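PDB 3ZPY: alginate lyase, family PL7 from Zobellia galactanivorans, which probably cleaves the brown-algal polysaccharide alginate by beta-elimination, this chain being the catalytic domain of the longer enzyme. Local coordinates for residues A[71-75]-A[223-228]; A[24-28]-A[63-69]; A[180-184]-A[196-200]; A[100-106]-A[237-243]. One frame throughout, in Å; residues are numbered along the deposited sequence. Where two conformers were deposited one is given.

Interaction 1: A[71-75]-A[223-228]; sequences NSQNP and LQSVKG
Asn-74 reaches from the 71-75 loop into the bend of the chain at 223-228, and its side chain shows how one amide can stand in for regular strand pairing. Its CB lies against the backbone of Leu-223, 3.2 Å from Leu-223 O. With CG beside the backbone N and anti to the carbonyl carbon (chi1 -72°), the amide is turned in toward the bend. There Asn-74 OD1 accepts from Val-226 N over 2.9 Å, with the donor in the carbonyl plane of the amide and an N-H...O angle of 153°. On the other branch, Asn-74 ND2 donates a hydrogen bond to a water 3.1 Å away, which also accepts from Ser-225 N. The extended Lys-227 chain crosses the amide at about a right angle, bringing CG to 3.6 Å from Asn-74 OD1 and CE near ND2.

Backbone bonds flank this side-chain link. Gly-228 N reaches Ser-72 O at 2.7 Å, and Leu-223 N meets Pro-75 O at 3.0 Å. Between them Pro-75 CD rests on Val-226 CG2 at 3.6 Å. Earlier in the 71-75 loop, Asn-71 OD1 accepts from Gln-73 N and forms an Asx turn. Thr-112, in a separate loop, also holds the bend: its OG1 donates to Lys-227 O.

Since neither segment forms a strand through the middle of the contact, Asn-74 serves the N-H of Val-226 directly and shares a water with that of Ser-225. The bend is thus tied to the loop by an uncharged amide with both of its branches engaged.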
loop_
_atom_site.group_PDB
_atom_site.type_symbol
_atom_site.label_atom_id
_atom_site.label_comp_id
_atom_site.label_asym_id
_atom_site.label_seq_id
_atom_site.Cartn_x
_atom_site.Cartn_y
_atom_site.Cartn_z
ATOM N N ASN A 71 13.134 -11.124 -8.014
ATOM C CA ASN A 71 11.713 -11.247 -8.378
ATOM C C ASN A 71 11.299 -10.095 -9.286
ATOM O O ASN A 71 11.648 -8.950 -9.003
ATOM C CB ASN A 71 10.806 -11.307 -7.134
ATOM C CG ASN A 71 9.339 -11.519 -7.496
ATOM O OD1 ASN A 71 8.968 -11.574 -8.673
ATOM N ND2 ASN A 71 8.492 -11.602 -6.476
ATOM N N SER A 72 10.680 -10.418 -10.430
ATOM C CA SER A 72 10.246 -9.371 -11.382
ATOM C C SER A 72 8.907 -8.677 -11.091
ATOM O O SER A 72 8.602 -7.665 -11.772
ATOM C CB SER A 72 10.146 -9.937 -12.774
ATOM O OG SER A 72 9.195 -10.980 -12.741
ATOM N N GLN A 73 8.142 -9.183 -10.102
ATOM C CA GLN A 73 6.815 -8.578 -9.743
ATOM C C GLN A 73 7.007 -7.218 -9.166
ATOM O O GLN A 73 8.138 -6.843 -8.847
ATOM C CB GLN A 73 6.053 -9.401 -8.687
ATOM C CG GLN A 73 5.951 -10.847 -9.128
ATOM C CD GLN A 73 4.590 -11.209 -9.654
ATOM O OE1 GLN A 73 3.639 -11.315 -8.871
ATOM N NE2 GLN A 73 4.495 -11.489 -10.977
ATOM N N ASN A 74 5.906 -6.497 -9.015
ATOM C CA ASN A 74 6.006 -5.167 -8.464
ATOM C C ASN A 74 6.529 -5.174 -7.015
ATOM O O ASN A 74 6.036 -5.940 -6.151
ATOM C CB ASN A 74 4.610 -4.509 -8.524
ATOM C CG ASN A 74 4.187 -4.131 -9.942
ATOM O OD1 ASN A 74 4.954 -3.598 -10.713
ATOM N ND2 ASN A 74 2.944 -4.418 -10.269
ATOM N N PRO A 75 7.509 -4.296 -6.725
ATOM C CA PRO A 75 8.078 -4.276 -5.358
ATOM C C PRO A 75 7.278 -3.352 -4.395
ATOM O O PRO A 75 6.435 -2.514 -4.795
ATOM C CB PRO A 75 9.474 -3.632 -5.568
ATOM C CG PRO A 75 9.261 -2.660 -6.775
ATOM C CD PRO A 75 8.255 -3.412 -7.681
ATOM N N LEU A 223 4.657 -0.234 -5.503
ATOM C CA LEU A 223 4.732 0.327 -6.896
ATOM C C LEU A 223 3.877 -0.478 -7.790
ATOM O O LEU A 223 3.590 -1.670 -7.513
ATOM C CB LEU A 223 6.183 0.341 -7.422
ATOM C CG LEU A 223 7.191 1.139 -6.594
ATOM C CD1 LEU A 223 8.519 1.244 -7.350
ATOM C CD2 LEU A 223 6.671 2.511 -6.203
ATOM N N GLN A 224 3.451 0.150 -8.880
ATOM C CA GLN A 224 2.627 -0.461 -9.924
ATOM C C GLN A 224 3.204 -0.328 -11.316
ATOM O O GLN A 224 3.974 0.586 -11.537
ATOM C CB GLN A 224 1.134 -0.076 -9.837
ATOM C CG GLN A 224 0.473 -0.531 -8.575
ATOM C CD GLN A 224 0.125 -2.034 -8.653
ATOM O OE1 GLN A 224 -0.586 -2.426 -9.552
ATOM N NE2 GLN A 224 0.687 -2.864 -7.787
ATOM N N SER A 225 2.846 -1.248 -12.210
ATOM C CA SER A 225 3.284 -1.158 -13.605
ATOM C C SER A 225 4.785 -1.140 -13.818
ATOM O O SER A 225 5.299 -0.538 -14.801
ATOM C CB SER A 225 2.569 0.061 -14.315
ATOM O OG SER A 225 1.193 -0.035 -14.283
ATOM N N VAL A 226 5.505 -1.808 -12.929
ATOM C CA VAL A 226 7.005 -1.872 -12.975
ATOM C C VAL A 226 7.487 -3.311 -12.979
ATOM O O VAL A 226 8.630 -3.584 -12.674
ATOM C CB VAL A 226 7.710 -0.989 -11.935
ATOM C CG1 VAL A 226 7.513 0.459 -12.371
ATOM C CG2 VAL A 226 7.259 -1.328 -10.478
ATOM N N LYS A 227 6.595 -4.195 -13.405
ATOM C CA LYS A 227 6.960 -5.612 -13.503
ATOM C C LYS A 227 8.110 -5.731 -14.485
ATOM O O LYS A 227 8.028 -5.255 -15.644
ATOM C CB LYS A 227 5.760 -6.460 -13.942
ATOM C CG LYS A 227 4.644 -6.490 -12.892
ATOM C CD LYS A 227 3.663 -7.634 -13.119
ATOM C CE LYS A 227 2.617 -7.717 -11.997
ATOM N NZ LYS A 227 1.669 -8.869 -12.134
ATOM N N GLY A 228 9.186 -6.414 -14.083
ATOM C CA GLY A 228 10.298 -6.654 -15.047
ATOM C C GLY A 228 11.103 -5.395 -15.361
ATOM O O GLY A 228 12.007 -5.436 -16.188
HETATM O O HOH W 1 1.217 -3.686 -12.675
#

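Interaction 2: A[24-28]-A[63-69]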
loop_
_atom_site.group_PDB
_atom_site.type_symbol
_atom_site.label_atom_id
_atom_site.label_comp_id
_atom_site.label_asym_id
_atom_site.label_seq_id
_atom_site.Cartn_x
_atom_site.Cartn_y
_atom_site.Cartn_z
ATOM N N PRO A 24 19.716 0.503 -2.612
ATOM C CA PRO A 24 18.713 0.315 -3.668
ATOM C C PRO A 24 19.343 -0.142 -5.008
ATOM O O PRO A 24 20.320 0.426 -5.496
ATOM C CB PRO A 24 18.031 1.657 -3.790
ATOM C CG PRO A 24 18.204 2.248 -2.428
ATOM C CD PRO A 24 19.558 1.808 -1.936
ATOM N N GLY A 25 18.733 -1.133 -5.641
ATOM C CA GLY A 25 19.323 -1.703 -6.804
ATOM C C GLY A 25 18.640 -3.018 -7.097
ATOM O O GLY A 25 17.837 -3.480 -6.334
ATOM N N SER A 26 18.991 -3.645 -8.207
ATOM C CA SER A 26 18.311 -4.890 -8.605
ATOM C C SER A 26 18.672 -6.057 -7.666
ATOM O O SER A 26 17.934 -7.043 -7.622
ATOM C CB SER A 26 18.654 -5.231 -10.050
ATOM O OG SER A 26 20.052 -5.236 -10.125
ATOM N N SER A 27 19.776 -5.906 -6.905
ATOM C CA SER A 27 20.247 -6.971 -5.998
ATOM C C SER A 27 19.817 -6.787 -4.520
ATOM O O SER A 27 20.153 -7.664 -3.681
ATOM C CB SER A 27 21.767 -7.076 -6.040
ATOM O OG SER A 27 22.388 -6.070 -5.231
ATOM N N ALA A 28 19.121 -5.692 -4.171
ATOM C CA ALA A 28 18.557 -5.554 -2.818
ATOM C C ALA A 28 17.648 -6.742 -2.488
ATOM O O ALA A 28 17.059 -7.394 -3.368
ATOM C CB ALA A 28 17.815 -4.218 -2.690
ATOM N N TYR A 63 11.645 1.548 -5.172
ATOM C CA TYR A 63 12.327 1.910 -6.401
ATOM C C TYR A 63 11.920 0.970 -7.511
ATOM O O TYR A 63 11.748 -0.232 -7.270
ATOM C CB TYR A 63 13.890 1.827 -6.259
ATOM C CG TYR A 63 14.399 2.697 -5.147
ATOM C CD1 TYR A 63 14.243 2.294 -3.799
ATOM C CD2 TYR A 63 15.111 3.888 -5.444
ATOM C CE1 TYR A 63 14.647 3.075 -2.747
ATOM C CE2 TYR A 63 15.552 4.697 -4.358
ATOM C CZ TYR A 63 15.395 4.212 -3.044
ATOM O OH TYR A 63 15.762 5.043 -1.998
ATOM N N ARG A 64 11.762 1.533 -8.707
ATOM C CA ARG A 64 11.604 0.721 -9.930
ATOM C C ARG A 64 12.753 -0.284 -9.970
ATOM O O ARG A 64 13.937 0.059 -9.736
ATOM C CB ARG A 64 11.793 1.709 -11.112
ATOM C CG ARG A 64 11.558 1.108 -12.517
ATOM C CD ARG A 64 11.788 2.212 -13.552
ATOM N NE ARG A 64 11.262 1.873 -14.890
ATOM C CZ ARG A 64 11.984 1.445 -15.920
ATOM N NH1 ARG A 64 13.256 1.087 -15.784
ATOM N NH2 ARG A 64 11.420 1.350 -17.118
ATOM N N GLY A 65 12.409 -1.563 -10.251
ATOM C CA GLY A 65 13.473 -2.597 -10.428
ATOM C C GLY A 65 14.122 -3.043 -9.112
ATOM O O GLY A 65 15.051 -3.799 -9.192
ATOM N N LEU A 66 13.648 -2.544 -7.934
ATOM C CA LEU A 66 14.228 -2.905 -6.670
ATOM C C LEU A 66 14.076 -4.410 -6.464
ATOM O O LEU A 66 12.962 -4.969 -6.491
ATOM C CB LEU A 66 13.536 -2.156 -5.588
ATOM C CG LEU A 66 14.101 -2.231 -4.134
ATOM C CD1 LEU A 66 15.542 -1.695 -4.062
ATOM C CD2 LEU A 66 13.208 -1.557 -3.064
ATOM N N GLY A 67 15.197 -5.081 -6.214
ATOM C CA GLY A 67 15.134 -6.513 -6.007
ATOM C C GLY A 67 14.782 -7.294 -7.295
ATOM O O GLY A 67 14.428 -8.464 -7.209
ATOM N N GLY A 68 14.841 -6.659 -8.474
ATOM C CA GLY A 68 14.342 -7.220 -9.754
ATOM C C GLY A 68 15.087 -8.451 -10.127
ATOM O O GLY A 68 14.593 -9.253 -10.945
ATOM N N SER A 69 16.299 -8.599 -9.571
ATOM C CA SER A 69 17.098 -9.813 -9.833
ATOM C C SER A 69 16.494 -11.100 -9.301
ATOM O O SER A 69 16.572 -12.187 -9.941
ATOM C CB SER A 69 18.511 -9.664 -9.253
ATOM O OG SER A 69 19.280 -8.918 -10.172
#
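Pro-24 sets its CB over one face of the Tyr-63 ring, and this CH-pi contact is the main aromatic element where the two loops meet. Pro-24 CB stands 3.6 Å from the centroid of the Tyr-63 ring, only 6° off the ring normal, while CG of the same proline leans toward Tyr-63 CZ. The phenol hydroxyl is occupied elsewhere, hydrogen-bonded to Asn-49 O.

Aliphatic contact centres on Leu-66. With its CG opposite the backbone N (chi1 -172°), the side chain turns back so that Leu-66 CD1 touches Ala-28 CB at 3.7 Å and comes about as near the backbone N of Gly-25. Phe-20 of strand 15-21 packs on both Leu-66 and Ala-28.

Two loops of the lyase domain are joined here, one leading out of strand 15-21 and the other out of strand 58-63, and beta turns shape both. A type I turn spans Gly-25 to Ala-28; it faces two overlapping type II turns, Tyr-63 to Leu-66 and Gly-65 to Gly-68.

Hydrogen bonding between the loops is entirely backbone. Gly-67 N donates almost straight to Gly-25 O at 3.1 Å, and Ser-69 N to Ser-26 O at 3.0 Å. Gly-25 O is shared, since Ala-28 N also reaches it weakly within its own turn. Two CA-H...O contacts join in: Ser-26 CA lies 3.5 Å from Gly-65 O, and Gly-67 CA 3.4 Å from Ala-28 O.

Interaction 3: A[180-184]-A[196-200]; sequences TTYNC and FMNGS
Asn-183 and Asn-198 are joined by two hydrogen bonds of equal length, one of them made by a side chain. Asn-198 N donates to Asn-183 O at 2.8 Å, as a backbone pair would. In the reverse direction, Asn-183 N donates to Asn-198 OD1, also at 2.8 Å and at 168°, so that an amide oxygen completes the pairing where strand 192-197 has already ended. Asn-198 is the second residue of the type I' turn from Met-197 to Ser-200, and its left-handed backbone (phi 49°) belongs to that turn. A water extends the link, donating to Asn-183 O and accepting from Gly-199 N.

Asn-198 ND2, the other branch of the amide, lies 3.6 Å from Tyr-182 CD1, with ring and amide planes only 20° apart. The phenol hydroxyl reaches away to Ser-177 N. With an alanine in place of Tyr-182, the amide of Asn-198 would probably lose the ring carbon beside its ND2, and Ser-177 N its hydroxyl mate.

Beyond lies the sulfur packing. Cys-184 and Met-197 form a non-hydrogen-bonded antiparallel pair, and their side chains share one face of the sheet. Met-197 bends so that its CE meets Tyr-182 CB at 3.6 Å and its SD approaches Cys-184 SG; both contacts are tentative, since they rest on one of two conformers.

The contact closes the open end of the hairpin 182-189/192-197. Strand 96-107 runs beside the first arm, with Val-103 and Trp-101 joined to Tyr-182 and Cys-184 by backbone hydrogen bonds, while strand 200-206 borders the second, where Val-202 touches Met-197.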
loop_
_atom_site.group_PDB
_atom_site.type_symbol
_atom_site.label_atom_id
_atom_site.label_comp_id
_atom_site.label_asym_id
_atom_site.label_seq_id
_atom_site.Cartn_x
_atom_site.Cartn_y
_atom_site.Cartn_z
ATOM N N THR A 180 0.225 16.778 -1.326
ATOM C CA THR A 180 -1.058 17.257 -0.898
ATOM C C THR A 180 -1.621 16.293 0.097
ATOM O O THR A 180 -1.718 15.081 -0.179
ATOM C CB THR A 180 -2.032 17.445 -2.042
ATOM O OG1 THR A 180 -1.507 18.428 -2.935
ATOM C CG2 THR A 180 -3.386 17.904 -1.577
ATOM N N THR A 181 -1.994 16.759 1.270
ATOM C CA THR A 181 -2.465 15.865 2.364
ATOM C C THR A 181 -3.893 15.463 2.082
ATOM O O THR A 181 -4.796 16.299 1.835
ATOM C CB THR A 181 -2.363 16.673 3.663
ATOM O OG1 THR A 181 -0.971 16.753 3.857
ATOM C CG2 THR A 181 -3.009 15.885 4.837
ATOM N N TYR A 182 -4.099 14.139 2.190
ATOM C CA TYR A 182 -5.485 13.593 2.123
ATOM C C TYR A 182 -5.674 12.773 3.396
ATOM O O TYR A 182 -4.846 11.908 3.734
ATOM C CB TYR A 182 -5.651 12.673 0.910
ATOM C CG TYR A 182 -5.537 13.443 -0.339
ATOM C CD1 TYR A 182 -6.603 14.190 -0.836
ATOM C CD2 TYR A 182 -4.306 13.435 -1.061
ATOM C CE1 TYR A 182 -6.489 14.906 -2.012
ATOM C CE2 TYR A 182 -4.132 14.209 -2.228
ATOM C CZ TYR A 182 -5.250 14.900 -2.706
ATOM O OH TYR A 182 -5.131 15.613 -3.868
ATOM N N ASN A 183 -6.799 13.014 4.048
ATOM C CA ASN A 183 -7.254 12.112 5.103
ATOM C C ASN A 183 -8.111 10.991 4.536
ATOM O O ASN A 183 -9.245 11.273 4.053
ATOM C CB ASN A 183 -8.048 12.856 6.173
ATOM C CG ASN A 183 -7.196 13.937 6.850
ATOM O OD1 ASN A 183 -6.046 13.646 7.293
ATOM N ND2 ASN A 183 -7.717 15.162 6.955
ATOM N N CYS A 184 -7.569 9.760 4.486
ATOM C CA CYS A 184 -8.210 8.658 3.737
ATOM C C CYS A 184 -8.911 7.763 4.722
ATOM O O CYS A 184 -8.427 7.552 5.850
ATOM C CB CYS A 184 -7.142 7.811 3.023
ATOM S SG CYS A 184 -6.077 8.720 1.911
ATOM N N PHE A 196 -13.224 7.040 1.333
ATOM C CA PHE A 196 -13.482 8.449 1.577
ATOM C C PHE A 196 -12.131 9.184 1.515
ATOM O O PHE A 196 -11.089 8.697 2.003
ATOM C CB PHE A 196 -14.081 8.699 2.990
ATOM C CG PHE A 196 -15.456 8.055 3.231
ATOM C CD1 PHE A 196 -15.566 6.682 3.580
ATOM C CD2 PHE A 196 -16.581 8.835 3.327
ATOM C CE1 PHE A 196 -16.843 6.106 3.737
ATOM C CE2 PHE A 196 -17.839 8.297 3.495
ATOM C CZ PHE A 196 -17.950 6.953 3.737
ATOM N N MET A 197 -12.149 10.436 0.983
ATOM C CA MET A 197 -10.957 11.267 0.902
ATOM C C MET A 197 -11.399 12.613 1.429
ATOM O O MET A 197 -12.353 13.189 0.875
ATOM C CB MET A 197 -10.476 11.401 -0.547
ATOM C CG MET A 197 -9.866 10.143 -1.149
ATOM S SD MET A 197 -8.410 9.506 -0.234
ATOM C CE MET A 197 -7.014 10.118 -1.206
ATOM N N ASN A 198 -10.718 13.099 2.497
ATOM C CA ASN A 198 -11.097 14.368 3.103
ATOM C C ASN A 198 -12.572 14.473 3.399
ATOM O O ASN A 198 -13.158 15.544 3.247
ATOM C CB ASN A 198 -10.614 15.579 2.286
ATOM C CG ASN A 198 -9.108 15.673 2.283
ATOM O OD1 ASN A 198 -8.476 15.088 3.126
ATOM N ND2 ASN A 198 -8.542 16.370 1.294
ATOM N N GLY A 199 -13.132 13.317 3.796
ATOM C CA GLY A 199 -14.549 13.256 4.235
ATOM C C GLY A 199 -15.603 12.999 3.159
ATOM O O GLY A 199 -16.797 12.866 3.468
ATOM N N SER A 200 -15.191 12.975 1.900
ATOM C CA SER A 200 -16.131 12.715 0.824
ATOM C C SER A 200 -15.997 11.235 0.355
ATOM O O SER A 200 -14.889 10.764 0.135
ATOM C CB SER A 200 -15.753 13.627 -0.399
ATOM O OG SER A 200 -15.976 15.036 -0.218
HETATM O O HOH W 2 -11.964 10.810 4.540
#

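Interaction 4: A[100-106]-A[237-243]; sequences EWTVQVN and LVRIKNL
Two neighbouring strands at the middle of the seven-stranded sheet of the lyase beta-sandwich meet here, with Thr-102 paired to Lys-241 and Gln-104 to Arg-239 in antiparallel register. Each pair is closed by two N-H...O bonds, and Asn-106 N adds another to Leu-237 O.

The alternate residues, Val-103, Val-105, Val-238 and Ile-240, send their side chains to the sandwich interior, where Phe-121, Leu-119 and Val-219 of the other sheet receive them. Val-103 CG2 touches Val-238 CG1 at 3.7 Å. Ile-240 CG2 approaches the edge of the Trp-101 indole, 4.0 Å from CD1.

The opposite face is polar. Arg-239 starts from the position between its own N and carbonyl carbon (chi1 64°) and then runs straight alongside Gln-104. Its guanidinium meets Gln-104 OE1 edge-on: NH2 donates at 2.7 Å and NE weakly at 3.1 Å. The two planes are 63° apart, and NH2 sits above the amide plane of Gln-104 rather than on a lone pair. Tyr-59 OH bonds to NH1, and Trp-57 makes cation-pi contacts with Arg-239 and Lys-241, whose NZ forms a salt bridge with Glu-56. A leucine in place of Arg-239 is likely to leave Gln-104 OE1 without either donor and the Tyr-59 hydroxyl without its mate.

Thr-102 OG1 takes a weak bond from Asn-242 ND2 at 3.4 Å and a firmer one from a water shared with Asn-242 O; Asn-183 is its strongest partner.

The chemistry is two-sided: apolar contacts face the core, while on the other face the arginine charge is probably eased by the amide, hydroxyl and indole around it, the lysine charge by Glu-56.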
loop_
_atom_site.group_PDB
_atom_site.type_symbol
_atom_site.label_atom_id
_atom_site.label_comp_id
_atom_site.label_asym_id
_atom_site.label_seq_id
_atom_site.Cartn_x
_atom_site.Cartn_y
_atom_site.Cartn_z
ATOM N N GLU A 100 -7.922 4.135 8.574
ATOM C CA GLU A 100 -7.762 5.604 8.343
ATOM C C GLU A 100 -6.280 5.954 8.348
ATOM O O GLU A 100 -5.504 5.443 9.151
ATOM C CB GLU A 100 -8.447 6.365 9.433
ATOM C CG GLU A 100 -9.960 6.231 9.375
ATOM C CD GLU A 100 -10.669 6.819 10.565
ATOM O OE1 GLU A 100 -10.551 6.148 11.612
ATOM O OE2 GLU A 100 -11.233 7.886 10.457
ATOM N N TRP A 101 -5.897 6.803 7.398
ATOM C CA TRP A 101 -4.506 7.291 7.355
ATOM C C TRP A 101 -4.451 8.568 6.624
ATOM O O TRP A 101 -5.236 8.828 5.702
ATOM C CB TRP A 101 -3.582 6.232 6.705
ATOM C CG TRP A 101 -3.681 5.924 5.248
ATOM C CD1 TRP A 101 -2.631 6.129 4.338
ATOM C CD2 TRP A 101 -4.762 5.346 4.476
ATOM N NE1 TRP A 101 -2.989 5.723 3.102
ATOM C CE2 TRP A 101 -4.269 5.228 3.103
ATOM C CE3 TRP A 101 -6.027 4.875 4.775
ATOM C CZ2 TRP A 101 -5.085 4.664 2.082
ATOM C CZ3 TRP A 101 -6.817 4.331 3.765
ATOM C CH2 TRP A 101 -6.365 4.269 2.440
ATOM N N THR A 102 -3.508 9.392 7.003
ATOM C CA THR A 102 -3.314 10.685 6.383
ATOM C C THR A 102 -2.096 10.505 5.514
ATOM O O THR A 102 -1.027 10.074 5.988
ATOM C CB THR A 102 -3.110 11.753 7.506
ATOM O OG1 THR A 102 -4.315 11.819 8.262
ATOM C CG2 THR A 102 -2.776 13.155 6.914
ATOM N N VAL A 103 -2.236 10.911 4.302
ATOM C CA VAL A 103 -1.164 10.500 3.282
ATOM C C VAL A 103 -0.824 11.683 2.384
ATOM O O VAL A 103 -1.665 12.560 2.086
ATOM C CB VAL A 103 -1.701 9.303 2.421
ATOM C CG1 VAL A 103 -2.840 9.721 1.444
ATOM C CG2 VAL A 103 -0.560 8.627 1.641
ATOM N N GLN A 104 0.430 11.648 1.911
ATOM C CA GLN A 104 0.793 12.318 0.651
ATOM C C GLN A 104 1.614 11.396 -0.214
ATOM O O GLN A 104 2.234 10.433 0.279
ATOM C CB GLN A 104 1.638 13.543 0.887
ATOM C CG GLN A 104 1.067 14.614 1.863
ATOM C CD GLN A 104 1.829 15.888 1.737
ATOM O OE1 GLN A 104 2.931 15.904 1.083
ATOM N NE2 GLN A 104 1.332 16.961 2.314
ATOM N N VAL A 105 1.529 11.669 -1.512
ATOM C CA VAL A 105 2.437 10.999 -2.448
ATOM C C VAL A 105 3.332 12.153 -2.919
ATOM O O VAL A 105 2.799 13.164 -3.441
ATOM C CB VAL A 105 1.747 10.225 -3.571
ATOM C CG1 VAL A 105 2.814 9.643 -4.513
ATOM C CG2 VAL A 105 0.780 9.196 -2.985
ATOM N N ASN A 106 4.669 11.993 -2.793
ATOM C CA ASN A 106 5.559 13.013 -3.135
ATOM C C ASN A 106 6.316 12.776 -4.462
ATOM O O ASN A 106 6.946 13.676 -4.936
ATOM C CB ASN A 106 6.589 13.161 -2.012
ATOM C CG ASN A 106 5.904 13.521 -0.666
ATOM O OD1 ASN A 106 5.261 14.573 -0.563
ATOM N ND2 ASN A 106 5.900 12.585 0.274
ATOM N N LEU A 237 7.510 7.774 -3.641
ATOM C CA LEU A 237 7.640 8.151 -2.260
ATOM C C LEU A 237 6.236 8.493 -1.714
ATOM O O LEU A 237 5.580 9.325 -2.260
ATOM C CB LEU A 237 8.566 9.353 -2.140
ATOM C CG LEU A 237 8.896 9.796 -0.714
ATOM C CD1 LEU A 237 9.575 8.708 0.120
ATOM C CD2 LEU A 237 9.739 11.085 -0.669
ATOM N N VAL A 238 5.860 7.787 -0.669
ATOM C CA VAL A 238 4.578 7.912 0.020
ATOM C C VAL A 238 4.927 8.261 1.468
ATOM O O VAL A 238 5.880 7.734 2.061
ATOM C CB VAL A 238 3.760 6.614 0.012
ATOM C CG1 VAL A 238 2.526 6.769 0.859
ATOM C CG2 VAL A 238 3.437 6.154 -1.405
ATOM N N ARG A 239 4.205 9.188 2.073
ATOM C CA ARG A 239 4.418 9.471 3.483
ATOM C C ARG A 239 3.044 9.442 4.223
ATOM O O ARG A 239 2.029 9.895 3.685
ATOM C CB ARG A 239 5.202 10.771 3.663
ATOM C CG ARG A 239 4.539 12.057 3.192
ATOM C CD ARG A 239 5.479 13.220 3.413
ATOM N NE ARG A 239 4.947 14.472 3.010
ATOM C CZ ARG A 239 5.610 15.609 3.108
ATOM N NH1 ARG A 239 6.817 15.635 3.690
ATOM N NH2 ARG A 239 5.082 16.677 2.525
ATOM N N ILE A 240 3.057 8.871 5.449
ATOM C CA ILE A 240 1.824 8.571 6.189
ATOM C C ILE A 240 1.950 9.091 7.627
ATOM O O ILE A 240 3.033 8.992 8.268
ATOM C CB ILE A 240 1.521 7.028 6.143
ATOM C CG1 ILE A 240 1.417 6.576 4.698
ATOM C CG2 ILE A 240 0.328 6.652 6.991
ATOM C CD1 ILE A 240 1.343 5.058 4.428
ATOM N N LYS A 241 0.807 9.529 8.131
ATOM C CA LYS A 241 0.691 9.756 9.584
ATOM C C LYS A 241 -0.744 9.453 10.007
ATOM O O LYS A 241 -1.610 9.190 9.154
ATOM C CB LYS A 241 1.031 11.198 9.980
ATOM C CG LYS A 241 0.217 12.299 9.381
ATOM C CD LYS A 241 0.851 13.663 9.721
ATOM C CE LYS A 241 0.008 14.734 9.134
ATOM N NZ LYS A 241 0.490 16.090 9.579
ATOM N N ASN A 242 -1.061 9.503 11.312
ATOM C CA ASN A 242 -2.402 9.367 11.823
ATOM C C ASN A 242 -3.063 8.073 11.321
ATOM O O ASN A 242 -4.206 8.123 10.771
ATOM C CB ASN A 242 -3.282 10.598 11.397
ATOM C CG ASN A 242 -2.781 11.863 11.941
ATOM O OD1 ASN A 242 -1.979 11.884 12.848
ATOM N ND2 ASN A 242 -3.115 12.930 11.217
ATOM N N LEU A 243 -2.357 6.952 11.433
ATOM C CA LEU A 243 -2.800 5.644 10.959
ATOM C C LEU A 243 -3.565 4.956 12.087
ATOM O O LEU A 243 -3.072 4.837 13.201
ATOM C CB LEU A 243 -1.539 4.809 10.666
ATOM C CG LEU A 243 -1.823 3.340 10.242
ATOM C CD1 LEU A 243 -2.687 3.139 9.003
ATOM C CD2 LEU A 243 -0.490 2.638 10.031
HETATM O O HOH W 3 -5.950 9.796 9.321
#

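How the interactions relate
Interaction 4 lies nearest the centre of the chain, its valines and isoleucine facing the sandwich interior; the other three lie farther out and hold more exposed residues. Interactions 3 and 4 serve one sheet, since strands 182-189 and 96-107 are neighbours, and they touch through Asn-183 with Thr-102 and Thr-181 with Gln-104. Interactions 1 and 2 meet at the end of strand 58-63 of the same sheet, where Leu-223 and Pro-75 pack on Tyr-63. Chemistry follows place: regular strand pairing in interaction 4 gives way to one asparagine amide completing the pairing in interaction 3, to an amide and water in interaction 1, and to turns and a proline-aromatic contact in interaction 2.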